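Local coordinates for RNA-directed RNA polymerase (Infectious pancreatic necrosis virus, PDB 3ZED), which probably catalyses RNA-templated RNA synthesis from ribonucleoside triphosphates as the polymerase of a birnavirus, occurring both free and covalently attached to the genomic RNA, at residues Pro123-Thr126 with Leu127-Leu131; Ser343-Ile347 with Thr348-Thr352; Arg367-Thr370 with Ile371-Asp374. All coordinates share one frame; numbering follows the deposited sequence.

Contact 1. Residues Pro123-Thr126 with Leu127-Leu131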
# COMPACT_ATOMS: atom_id res chain seq x y z
N PRO B 123 -12.04 -19.80 -15.17
CA PRO B 123 -10.77 -19.76 -15.91
C PRO B 123 -11.02 -19.46 -17.38
O PRO B 123 -12.10 -19.77 -17.90
CB PRO B 123 -10.21 -21.19 -15.73
CG PRO B 123 -11.40 -22.02 -15.52
CD PRO B 123 -12.40 -21.18 -14.79
N ASP B 124 -10.03 -18.87 -18.07
CA ASP B 124 -10.20 -18.58 -19.50
C ASP B 124 -9.93 -19.85 -20.35
O ASP B 124 -8.86 -20.03 -20.93
CB ASP B 124 -9.31 -17.40 -19.96
CG ASP B 124 -9.72 -16.82 -21.29
OD1 ASP B 124 -10.50 -17.48 -22.02
OD2 ASP B 124 -9.23 -15.75 -21.63
N ILE B 125 -10.96 -20.70 -20.42
CA ILE B 125 -11.03 -21.97 -21.14
C ILE B 125 -11.01 -21.73 -22.67
O ILE B 125 -10.50 -22.58 -23.41
CB ILE B 125 -12.32 -22.72 -20.65
CG1 ILE B 125 -12.13 -23.25 -19.22
CG2 ILE B 125 -12.80 -23.83 -21.58
CD1 ILE B 125 -10.72 -23.80 -18.85
N THR B 126 -11.56 -20.58 -23.12
CA THR B 126 -11.55 -20.21 -24.55
C THR B 126 -10.09 -20.02 -24.96
O THR B 126 -9.68 -20.59 -25.97
CB THR B 126 -12.45 -18.98 -24.82
OG1 THR B 126 -13.73 -19.23 -24.24
CG2 THR B 126 -12.63 -18.72 -26.30
N LEU B 127 -9.28 -19.30 -24.15
CA LEU B 127 -7.86 -19.08 -24.42
C LEU B 127 -7.09 -20.42 -24.41
O LEU B 127 -6.26 -20.64 -25.30
CB LEU B 127 -7.24 -18.06 -23.42
CG LEU B 127 -5.74 -17.75 -23.56
CD1 LEU B 127 -5.40 -17.12 -24.91
CD2 LEU B 127 -5.28 -16.86 -22.44
N LEU B 128 -7.40 -21.33 -23.48
CA LEU B 128 -6.74 -22.64 -23.41
C LEU B 128 -6.98 -23.44 -24.70
O LEU B 128 -6.04 -24.11 -25.19
CB LEU B 128 -7.22 -23.46 -22.17
CG LEU B 128 -6.69 -24.90 -22.03
CD1 LEU B 128 -5.17 -24.93 -21.96
CD2 LEU B 128 -7.26 -25.57 -20.80
N LYS B 129 -8.23 -23.40 -25.23
CA LYS B 129 -8.59 -24.06 -26.50
C LYS B 129 -7.77 -23.46 -27.65
O LYS B 129 -7.17 -24.20 -28.43
CB LYS B 129 -10.10 -23.95 -26.78
CG LYS B 129 -10.97 -24.87 -25.93
CD LYS B 129 -12.41 -24.37 -25.84
CE LYS B 129 -13.26 -25.32 -25.03
NZ LYS B 129 -14.49 -24.65 -24.54
N GLN B 130 -7.69 -22.13 -27.70
CA GLN B 130 -6.95 -21.39 -28.73
C GLN B 130 -5.44 -21.70 -28.68
O GLN B 130 -4.84 -21.98 -29.71
CB GLN B 130 -7.21 -19.88 -28.59
CG GLN B 130 -8.64 -19.47 -28.93
CD GLN B 130 -9.05 -19.79 -30.35
OE1 GLN B 130 -8.29 -19.63 -31.30
NE2 GLN B 130 -10.26 -20.26 -30.52
N LEU B 131 -4.86 -21.73 -27.47
CA LEU B 131 -3.44 -22.07 -27.28
C LEU B 131 -3.15 -23.46 -27.83
O LEU B 131 -2.14 -23.63 -28.53
CB LEU B 131 -3.05 -21.99 -25.80
CG LEU B 131 -3.01 -20.61 -25.15
CD1 LEU B 131 -2.99 -20.74 -23.65
CD2 LEU B 131 -1.79 -19.78 -25.63
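Asp124 and Leu127 meet where the chain turns into a helix: Asp124 OD1 takes the backbone N-H of Leu127 at 3.1 Å, a nearly straight bond that arrives from above the carboxylate plane rather than within it. The CG of Asp124 stands anti to its backbone N (chi1 -164°), which swings the carboxylate forward over the first turn, and the group crosses the Leu127 side chain at about a right angle with Asp124 CG 3.5 Å from Leu127 CB. Its other oxygen, OD2, is hydrogen-bonded to Tyr613 OH, with Arg612 a long, weak ionic partner, so both oxygens of this buried carboxylate are occupied. The backbone carbonyl oxygen of Asp124 receives Leu128 N at 3.2 Å. This is an N-cap, with Asp124 placed just before helix 125-137 and its side chain accepting from the first-turn amide of Leu127. Ahead of it, Ile125 N donates to Pro123 O in an inverse gamma turn centred on Asp124, which accounts for a further amide at the start of the helix. The ordinary alpha-helical pattern then takes over: Ile125 O accepts from Lys129 N at 3.0 Å, and Thr126 O from Gln130 N at 3.1 Å. Along the exposed side, the extended chain of Lys129 runs back past Ile125, its CG 3.4 Å from Ile125 O and its ammonium end, NZ, 3.5 Å from the CG2 methyl of Ile125. Ile125 CD1 and Leu128 CD2 meet loosely at 4.3 Å, and beyond them both side chains touch helix 143-156, on Ile154 and Leu147 respectively.

Contact 2. Residues Ser343-Ile347 with Thr348-Thr352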
# COMPACT_ATOMS: atom_id res chain seq x y z
N SER B 343 6.62 13.79 -3.19
CA SER B 343 7.82 12.98 -2.94
C SER B 343 7.93 11.73 -3.82
O SER B 343 8.30 10.66 -3.32
CB SER B 343 7.87 12.60 -1.46
OG SER B 343 7.70 13.75 -0.65
N LYS B 344 7.70 11.88 -5.13
CA LYS B 344 7.85 10.77 -6.08
C LYS B 344 9.36 10.66 -6.40
O LYS B 344 9.78 10.91 -7.53
CB LYS B 344 6.99 10.96 -7.35
CG LYS B 344 5.54 11.41 -7.13
CD LYS B 344 4.64 10.35 -6.50
CE LYS B 344 3.27 10.94 -6.23
NZ LYS B 344 2.34 9.92 -5.68
N LEU B 345 10.17 10.33 -5.37
CA LEU B 345 11.61 10.25 -5.52
C LEU B 345 12.08 8.80 -5.43
O LEU B 345 11.76 8.10 -4.48
CB LEU B 345 12.31 11.15 -4.48
CG LEU B 345 11.75 12.60 -4.31
CD1 LEU B 345 12.45 13.33 -3.14
CD2 LEU B 345 11.89 13.43 -5.60
N ASN B 346 12.80 8.35 -6.46
CA ASN B 346 13.28 6.97 -6.51
C ASN B 346 14.63 6.91 -7.21
O ASN B 346 15.11 7.92 -7.70
CB ASN B 346 12.24 6.03 -7.18
CG ASN B 346 11.89 6.41 -8.58
OD1 ASN B 346 12.71 6.33 -9.49
ND2 ASN B 346 10.67 6.85 -8.78
N ILE B 347 15.23 5.71 -7.26
CA ILE B 347 16.56 5.46 -7.82
C ILE B 347 16.69 5.90 -9.31
O ILE B 347 17.80 6.16 -9.75
CB ILE B 347 16.93 3.96 -7.60
CG1 ILE B 347 18.46 3.72 -7.67
CG2 ILE B 347 16.11 3.01 -8.48
CD1 ILE B 347 18.94 2.42 -6.97
N THR B 348 15.59 6.00 -10.07
CA THR B 348 15.68 6.36 -11.48
C THR B 348 15.75 7.89 -11.67
O THR B 348 16.18 8.33 -12.74
CB THR B 348 14.52 5.74 -12.31
OG1 THR B 348 13.28 6.40 -12.02
CG2 THR B 348 14.39 4.24 -12.11
N ASN B 349 15.39 8.69 -10.65
CA ASN B 349 15.41 10.16 -10.77
C ASN B 349 16.16 10.84 -9.60
O ASN B 349 16.25 12.06 -9.58
CB ASN B 349 13.98 10.73 -10.87
CG ASN B 349 13.07 10.45 -9.69
OD1 ASN B 349 13.46 10.48 -8.52
ND2 ASN B 349 11.80 10.27 -9.96
N THR B 350 16.62 10.06 -8.61
CA THR B 350 17.29 10.59 -7.41
C THR B 350 18.32 9.59 -6.93
O THR B 350 18.14 8.39 -7.15
CB THR B 350 16.22 10.87 -6.30
OG1 THR B 350 15.18 11.72 -6.83
CG2 THR B 350 16.79 11.48 -5.01
N GLN B 351 19.38 10.05 -6.25
CA GLN B 351 20.40 9.17 -5.69
C GLN B 351 19.89 8.62 -4.35
O GLN B 351 20.26 9.12 -3.29
CB GLN B 351 21.75 9.89 -5.59
CG GLN B 351 22.36 10.08 -6.96
CD GLN B 351 23.66 10.82 -6.94
OE1 GLN B 351 24.65 10.38 -6.35
NE2 GLN B 351 23.70 11.93 -7.66
N THR B 352 18.98 7.64 -4.42
CA THR B 352 18.34 6.97 -3.28
C THR B 352 18.11 5.49 -3.58
O THR B 352 17.76 5.19 -4.72
CB THR B 352 16.97 7.66 -2.94
OG1 THR B 352 16.28 6.88 -1.96
CG2 THR B 352 16.03 7.79 -4.14
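Asn346 and Thr348 close an Asx turn, overlaid on a type I beta turn over residues 346-349, in the loop between helices 326-340 and 364-377. The side-chain bonds dominate. Asn346 OD1 accepts twice in its carbonyl plane, from Thr348 N at 3.0 Å and from Thr348 OG1 at 2.6 Å; both Asn346 CG and Thr348 OG1 lie between backbone N and carbonyl carbon, which brings the two groups together. Asn349 folds back and uses both ends of its amide: OD1 takes Asn346 N at 3.0 Å, from above the carbonyl plane, while ND2 donates to Lys344 O at 3.2 Å. A second donor, Thr350 OG1, also reaches Asn349 OD1 and helps fix the amide's rotation. The two asparagine amides stack with their planes 29° apart, and Asn346 ND2 donates onward to Tyr356 O. Among the backbone bonds, Asn346 O receives Asn349 N at 3.1 Å and, weakly, Thr350 N. The van der Waals contacts are slighter. Leu345 CB lies against Thr350 OG1, and the methyl carbon Thr352 CG2 sits 3.5 Å from Asn346 C.

Contact 3. Residues Arg367-Thr370 with Ile371-Asp374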
# COMPACT_ATOMS: atom_id res chain seq x y z
N ARG B 367 16.59 2.43 -17.28
CA ARG B 367 17.30 3.25 -16.25
C ARG B 367 17.83 2.35 -15.13
O ARG B 367 18.98 2.50 -14.72
CB ARG B 367 16.38 4.35 -15.68
CG ARG B 367 16.10 5.47 -16.67
CD ARG B 367 15.47 6.66 -15.99
NE ARG B 367 15.43 7.83 -16.86
CZ ARG B 367 15.42 9.09 -16.44
NH1 ARG B 367 15.46 9.36 -15.14
NH2 ARG B 367 15.39 10.09 -17.31
N ILE B 368 17.00 1.38 -14.68
CA ILE B 368 17.37 0.39 -13.65
C ILE B 368 18.53 -0.47 -14.16
O ILE B 368 19.52 -0.64 -13.45
CB ILE B 368 16.13 -0.47 -13.26
CG1 ILE B 368 15.08 0.34 -12.48
CG2 ILE B 368 16.53 -1.80 -12.53
CD1 ILE B 368 15.44 0.75 -11.10
N MET B 369 18.43 -0.99 -15.42
CA MET B 369 19.47 -1.83 -16.02
C MET B 369 20.80 -1.06 -16.18
O MET B 369 21.85 -1.66 -15.96
CB MET B 369 19.02 -2.43 -17.34
CG MET B 369 17.91 -3.47 -17.16
SD MET B 369 18.33 -4.90 -16.09
CE MET B 369 19.69 -5.64 -17.01
N THR B 370 20.74 0.26 -16.47
CA THR B 370 21.93 1.12 -16.55
C THR B 370 22.58 1.19 -15.15
O THR B 370 23.78 1.01 -15.03
CB THR B 370 21.56 2.51 -17.11
OG1 THR B 370 21.08 2.34 -18.44
CG2 THR B 370 22.75 3.48 -17.14
N ILE B 371 21.77 1.41 -14.10
CA ILE B 371 22.24 1.49 -12.71
C ILE B 371 22.88 0.14 -12.32
O ILE B 371 23.99 0.15 -11.79
CB ILE B 371 21.11 1.95 -11.73
CG1 ILE B 371 20.78 3.45 -11.94
CG2 ILE B 371 21.52 1.70 -10.27
CD1 ILE B 371 19.33 3.82 -11.62
N ILE B 372 22.23 -0.99 -12.66
CA ILE B 372 22.73 -2.34 -12.37
C ILE B 372 24.07 -2.60 -13.11
O ILE B 372 25.03 -3.05 -12.48
CB ILE B 372 21.67 -3.43 -12.69
CG1 ILE B 372 20.52 -3.41 -11.64
CG2 ILE B 372 22.30 -4.85 -12.82
CD1 ILE B 372 19.27 -4.29 -12.01
N ARG B 373 24.12 -2.30 -14.42
CA ARG B 373 25.31 -2.52 -15.25
C ARG B 373 26.50 -1.69 -14.77
O ARG B 373 27.61 -2.23 -14.68
CB ARG B 373 25.02 -2.25 -16.74
CG ARG B 373 24.21 -3.40 -17.40
CD ARG B 373 23.91 -3.12 -18.86
NE ARG B 373 22.73 -2.27 -19.01
CZ ARG B 373 22.28 -1.76 -20.16
NH1 ARG B 373 22.93 -2.01 -21.30
NH2 ARG B 373 21.19 -1.00 -20.18
N ASP B 374 26.28 -0.41 -14.40
CA ASP B 374 27.34 0.46 -13.87
C ASP B 374 27.87 -0.10 -12.54
O ASP B 374 29.08 -0.10 -12.33
CB ASP B 374 26.85 1.92 -13.72
CG ASP B 374 26.56 2.66 -15.04
OD1 ASP B 374 26.70 2.03 -16.13
OD2 ASP B 374 26.18 3.86 -14.98
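Ile371 and Arg367 open two turns of alpha-helix 364-377, in which each amide of residues 371-374 bonds to the carbonyl four residues back. Ile371 N donates to Arg367 O at 3.1 Å, and Ile371 CD1 lies 3.4 Å from Arg367 O, so this oxygen is met by both the amide N-H and the CD1 methyl of Ile371. Ile372 N meets Ile368 O at 2.8 Å, nearly along the C=O axis. Its CD1 methyl packs 3.7 Å from Ile368 CG2, the two side chains crossing obliquely, and lies at a greater distance from Met369 SD. These buried side chains form the inner face of the helix: Ile368 and Ile372 both touch strand 382-386, while Met369 and Ile372 reach strand 556-560 and helix 524-533. Arg373 adds a polar contact. Its backbone N donates to Met369 O at 2.8 Å, and because the chain bends sharply at chi3 (-83°), Arg373 NE returns to Met369 O in a weak bond of 3.2 Å. Met369 O thus accepts from both, sitting at the edge of the guanidinium near its plane. Arg373 NH2 lies beside Met369 CB, with Asp366 a long, weak ionic partner; Thr370 OG1, oblique to the guanidinium, hydrogen-bonds to Asp366 O. Asp374 N completes the set at Thr370 O. Its side chain runs alongside that of Thr370, pointing the same way, and brings two acceptors together, Asp374 OD1 standing 3.3 Å from Thr370 O, while Asp374 OD2 lies 4.1 Å from Thr370 CG2, a loose contact.

Contacts 2 and 3 are neighbours, with centres about 14 Å apart, and touch directly: Arg367 NH1 reaches Thr348 O at 2.7 Å, probably as a hydrogen bond, and Ile347 CG2 packs 3.5 Å from Ile368 CD1, so the turn of 343-352 lies against helix 364-377. Contact 1 stands apart, its centre about 41 Å from that of contact 2 and about 38 Å from that of contact 3. All three belong to the palm-domain sequence family, yet lie away from the residues that probably bind GTP. Contact 2 comes nearest to a metal: the Thr352 side chain is about 7 Å from a bound potassium ion, and Thr352 OG1 hydrogen-bonds to Gln203 O, a residue of a potassium site.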